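Aromatic-amino-acid:2-oxoglutarate transaminase (PDB 6HND) probably transfers amino groups between aromatic amino acids and 2-oxoglutarate, using pyridoxal 5'-phosphate as cofactor. Local coordinates at residues 406-416 against 493-503. Sequence-based numbering, arbitrary orientation.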
loop_
_atom_site.group_PDB
_atom_site.type_symbol
_atom_site.label_atom_id
_atom_site.label_comp_id
_atom_site.label_asym_id
_atom_site.label_seq_id
_atom_site.Cartn_x
_atom_site.Cartn_y
_atom_site.Cartn_z
ATOM N N TYR B 406 -5.663 -28.716 5.160
ATOM C CA TYR B 406 -5.677 -28.083 6.497
ATOM C C TYR B 406 -6.334 -29.042 7.489
ATOM O O TYR B 406 -5.795 -29.192 8.605
ATOM C CB TYR B 406 -6.347 -26.704 6.430
ATOM C CG TYR B 406 -5.396 -25.595 6.056
ATOM C CD1 TYR B 406 -4.523 -25.068 6.985
ATOM C CD2 TYR B 406 -5.332 -25.087 4.769
ATOM C CE1 TYR B 406 -3.625 -24.065 6.653
ATOM C CE2 TYR B 406 -4.448 -24.076 4.422
ATOM C CZ TYR B 406 -3.601 -23.554 5.371
ATOM O OH TYR B 406 -2.723 -22.566 5.068
ATOM N N SER B 407 -7.447 -29.663 7.085
ATOM C CA SER B 407 -8.184 -30.640 7.913
ATOM C C SER B 407 -7.245 -31.792 8.261
ATOM O O SER B 407 -7.185 -32.150 9.451
ATOM C CB SER B 407 -9.431 -31.138 7.249
ATOM O OG SER B 407 -10.024 -32.190 8.016
ATOM N N TYR B 408 -6.562 -32.364 7.276
ATOM C CA TYR B 408 -5.638 -33.497 7.523
ATOM C C TYR B 408 -4.519 -32.993 8.447
ATOM O O TYR B 408 -4.208 -33.703 9.440
ATOM C CB TYR B 408 -5.134 -34.101 6.209
ATOM C CG TYR B 408 -4.230 -35.295 6.372
ATOM C CD1 TYR B 408 -4.719 -36.502 6.853
ATOM C CD2 TYR B 408 -2.880 -35.229 6.050
ATOM C CE1 TYR B 408 -3.901 -37.610 7.023
ATOM C CE2 TYR B 408 -2.046 -36.330 6.205
ATOM C CZ TYR B 408 -2.560 -37.523 6.696
ATOM O OH TYR B 408 -1.767 -38.620 6.852
ATOM N N ARG B 409 -3.951 -31.812 8.151
ATOM C CA ARG B 409 -2.794 -31.249 8.896
ATOM C C ARG B 409 -3.197 -31.072 10.364
ATOM O O ARG B 409 -2.446 -31.546 11.256
ATOM C CB ARG B 409 -2.306 -29.935 8.277
ATOM C CG ARG B 409 -1.381 -30.113 7.081
ATOM C CD ARG B 409 -1.278 -28.844 6.255
ATOM N NE ARG B 409 -0.258 -28.980 5.240
ATOM C CZ ARG B 409 0.968 -28.507 5.348
ATOM N NH1 ARG B 409 1.318 -27.771 6.393
ATOM N NH2 ARG B 409 1.843 -28.740 4.390
ATOM N N LYS B 410 -4.363 -30.475 10.621
ATOM C CA LYS B 410 -4.793 -30.189 12.016
ATOM C C LYS B 410 -4.907 -31.502 12.805
ATOM O O LYS B 410 -4.415 -31.558 13.970
ATOM C CB LYS B 410 -6.104 -29.406 12.056
ATOM C CG LYS B 410 -6.589 -29.107 13.468
ATOM C CD LYS B 410 -7.591 -30.116 13.969
ATOM C CE LYS B 410 -8.967 -29.909 13.374
ATOM N NZ LYS B 410 -9.965 -30.797 14.013
ATOM N N ASP B 411 -5.533 -32.518 12.216
ATOM C CA ASP B 411 -5.781 -33.815 12.912
ATOM C C ASP B 411 -4.450 -34.538 13.187
ATOM O O ASP B 411 -4.295 -35.124 14.285
ATOM C CB ASP B 411 -6.741 -34.688 12.107
ATOM C CG ASP B 411 -8.140 -34.118 12.013
ATOM O OD1 ASP B 411 -8.493 -33.226 12.854
ATOM O OD2 ASP B 411 -8.856 -34.558 11.092
ATOM N N LEU B 412 -3.533 -34.506 12.225
ATOM C CA LEU B 412 -2.179 -35.095 12.360
ATOM C C LEU B 412 -1.487 -34.481 13.586
ATOM O O LEU B 412 -1.123 -35.228 14.515
ATOM C CB LEU B 412 -1.406 -34.814 11.071
ATOM C CG LEU B 412 -0.271 -35.773 10.747
ATOM C CD1 LEU B 412 -0.781 -37.208 10.597
ATOM C CD2 LEU B 412 0.434 -35.304 9.479
ATOM N N LEU B 413 -1.366 -33.154 13.631
ATOM C CA LEU B 413 -0.708 -32.461 14.771
ATOM C C LEU B 413 -1.398 -32.872 16.075
ATOM O O LEU B 413 -0.680 -33.116 17.067
ATOM C CB LEU B 413 -0.762 -30.950 14.555
ATOM C CG LEU B 413 -0.234 -30.115 15.711
ATOM C CD1 LEU B 413 1.244 -30.405 15.931
ATOM C CD2 LEU B 413 -0.485 -28.633 15.456
ATOM N N LEU B 414 -2.736 -32.930 16.075
ATOM C CA LEU B 414 -3.526 -33.329 17.272
ATOM C C LEU B 414 -3.209 -34.792 17.647
ATOM O O LEU B 414 -3.050 -35.037 18.856
ATOM C CB LEU B 414 -5.030 -33.077 17.064
ATOM C CG LEU B 414 -5.565 -31.826 17.768
ATOM C CD1 LEU B 414 -5.008 -30.570 17.124
ATOM C CD2 LEU B 414 -7.072 -31.782 17.768
ATOM N N TYR B 415 -3.114 -35.707 16.670
ATOM C CA TYR B 415 -2.703 -37.119 16.887
ATOM C C TYR B 415 -1.305 -37.114 17.533
ATOM O O TYR B 415 -1.141 -37.629 18.657
ATOM C CB TYR B 415 -2.771 -37.908 15.575
ATOM C CG TYR B 415 -2.328 -39.354 15.662
ATOM C CD1 TYR B 415 -3.159 -40.320 16.206
ATOM C CD2 TYR B 415 -1.086 -39.758 15.189
ATOM C CE1 TYR B 415 -2.756 -41.637 16.310
ATOM C CE2 TYR B 415 -0.668 -41.075 15.284
ATOM C CZ TYR B 415 -1.510 -42.019 15.846
ATOM O OH TYR B 415 -1.129 -43.325 15.957
ATOM N N SER B 416 -0.334 -36.459 16.903
ATOM C CA SER B 416 1.069 -36.408 17.399
ATOM C C SER B 416 1.073 -36.037 18.884
ATOM O O SER B 416 1.988 -36.475 19.585
ATOM C CB SER B 416 1.938 -35.474 16.600
ATOM O OG SER B 416 1.614 -34.121 16.873
ATOM N N TYR B 493 0.162 -25.157 11.863
ATOM C CA TYR B 493 0.445 -26.347 11.006
ATOM C C TYR B 493 0.345 -25.956 9.523
ATOM O O TYR B 493 0.164 -26.825 8.658
ATOM C CB TYR B 493 -0.505 -27.499 11.362
ATOM C CG TYR B 493 -1.941 -27.078 11.510
ATOM C CD1 TYR B 493 -2.749 -26.931 10.391
ATOM C CD2 TYR B 493 -2.473 -26.746 12.742
ATOM C CE1 TYR B 493 -4.063 -26.511 10.495
ATOM C CE2 TYR B 493 -3.802 -26.364 12.872
ATOM C CZ TYR B 493 -4.591 -26.238 11.743
ATOM O OH TYR B 493 -5.872 -25.814 11.842
ATOM N N ALA B 494 0.440 -24.659 9.225
ATOM C CA ALA B 494 0.339 -24.130 7.849
ATOM C C ALA B 494 1.717 -24.163 7.184
ATOM O O ALA B 494 1.755 -24.288 5.959
ATOM C CB ALA B 494 -0.244 -22.729 7.871
ATOM N N LEU B 495 2.801 -24.061 7.955
ATOM C CA LEU B 495 4.156 -23.797 7.404
ATOM C C LEU B 495 4.815 -25.121 6.974
ATOM O O LEU B 495 5.519 -25.134 5.956
ATOM C CB LEU B 495 5.018 -23.034 8.425
ATOM C CG LEU B 495 5.686 -21.747 7.911
ATOM C CD1 LEU B 495 6.864 -21.370 8.779
ATOM C CD2 LEU B 495 6.131 -21.832 6.440
ATOM N N ALA B 496 4.604 -26.201 7.714
ATOM C CA ALA B 496 5.321 -27.479 7.508
ATOM C C ALA B 496 5.277 -27.872 6.028
ATOM O O ALA B 496 4.243 -27.638 5.423
ATOM C CB ALA B 496 4.678 -28.533 8.373
ATOM N N ASN B 497 6.342 -28.491 5.510
ATOM C CA ASN B 497 6.486 -28.981 4.102
ATOM C C ASN B 497 5.754 -30.318 3.901
ATOM O O ASN B 497 5.331 -30.585 2.769
ATOM C CB ASN B 497 7.957 -29.145 3.690
ATOM C CG ASN B 497 8.722 -27.842 3.734
ATOM O OD1 ASN B 497 8.411 -26.912 2.994
ATOM N ND2 ASN B 497 9.707 -27.747 4.609
ATOM N N ASN B 498 5.607 -31.122 4.954
ATOM C CA ASN B 498 5.101 -32.517 4.851
ATOM C C ASN B 498 4.635 -33.036 6.223
ATOM O O ASN B 498 4.957 -32.422 7.278
ATOM C CB ASN B 498 6.152 -33.448 4.208
ATOM C CG ASN B 498 7.523 -33.375 4.859
ATOM O OD1 ASN B 498 7.660 -33.656 6.051
ATOM N ND2 ASN B 498 8.546 -32.981 4.105
ATOM N N ASP B 499 3.921 -34.157 6.184
ATOM C CA ASP B 499 3.384 -34.911 7.343
ATOM C C ASP B 499 4.514 -35.262 8.314
ATOM O O ASP B 499 4.269 -35.224 9.534
ATOM C CB ASP B 499 2.680 -36.187 6.865
ATOM C CG ASP B 499 1.503 -35.951 5.936
ATOM O OD1 ASP B 499 1.117 -34.801 5.762
ATOM O OD2 ASP B 499 0.990 -36.927 5.396
ATOM N N GLU B 500 5.693 -35.620 7.803
ATOM C CA GLU B 500 6.854 -36.012 8.650
ATOM C C GLU B 500 7.216 -34.833 9.573
ATOM O O GLU B 500 7.441 -35.058 10.791
ATOM C CB GLU B 500 8.037 -36.478 7.788
ATOM C CG GLU B 500 7.776 -37.781 7.033
ATOM C CD GLU B 500 6.845 -37.680 5.827
ATOM O OE1 GLU B 500 7.069 -36.783 4.979
ATOM O OE2 GLU B 500 5.890 -38.499 5.733
ATOM N N GLU B 501 7.231 -33.605 9.044
ATOM C CA GLU B 501 7.581 -32.403 9.850
ATOM C C GLU B 501 6.497 -32.157 10.893
ATOM O O GLU B 501 6.845 -31.719 11.995
ATOM C CB GLU B 501 7.793 -31.186 8.979
ATOM C CG GLU B 501 9.118 -31.216 8.247
ATOM C CD GLU B 501 9.266 -30.087 7.246
ATOM O OE1 GLU B 501 8.478 -29.096 7.352
ATOM O OE2 GLU B 501 10.147 -30.208 6.356
ATOM N N ILE B 502 5.235 -32.450 10.574
ATOM C CA ILE B 502 4.116 -32.212 11.532
ATOM C C ILE B 502 4.225 -33.212 12.681
ATOM O O ILE B 502 4.151 -32.766 13.850
ATOM C CB ILE B 502 2.755 -32.263 10.829
ATOM C CG1 ILE B 502 2.627 -31.040 9.913
ATOM C CG2 ILE B 502 1.634 -32.367 11.859
ATOM C CD1 ILE B 502 1.456 -31.067 8.981
ATOM N N LEU B 503 4.429 -34.500 12.369
ATOM C CA LEU B 503 4.526 -35.549 13.422
ATOM C C LEU B 503 5.722 -35.203 14.302
ATOM O O LEU B 503 5.566 -35.255 15.512
ATOM C CB LEU B 503 4.618 -36.953 12.803
ATOM C CG LEU B 503 3.352 -37.410 12.061
ATOM C CD1 LEU B 503 3.595 -38.697 11.277
ATOM C CD2 LEU B 503 2.173 -37.582 13.011
#
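R409 reaches from helix 406-416 into the turn at 493-498 and binds two of its backbone carbonyls. Its chain, extended from CG to NE (chi3 172°), carries the guanidinium out to the turn, where R409 NH1 donates to Y493 O (2.7 Å). R409 NH2 and NH1 close end-on upon A496 O, at 2.8 and 3.1 Å. Both acceptors lie in the guanidinium plane, which should hold the group against rotation, and I502 CD1 rests over one face. Beside it the Y493 ring lies against the helix in a CH-pi contact, K410 CB 4.0 Å from the ring centroid, with L413 CD2 touching Y493 CD2. I502 CG2 packs on L413 CB at 3.9 Å. In the class I aminotransferase fold, the turn leads from strand 488-492 of the four-stranded antiparallel sheet into helix 499-518, N-capped by N498 OD1, which accepts from E501 N; the axes of segments 406-416 and 499-503 run at 36°, 9.2 Å apart at closest approach. F50 of the second subunit stacks on Y406, whose CE1 meets A494 CB. Toward solvent the packing thins: exposed L503 lays CD2 on L412 CG, and D499 OD2 comes to the edge of the exposed Y408 ring, 3.2 Å from Y408 CE2, carboxylate and ring planes 56° apart.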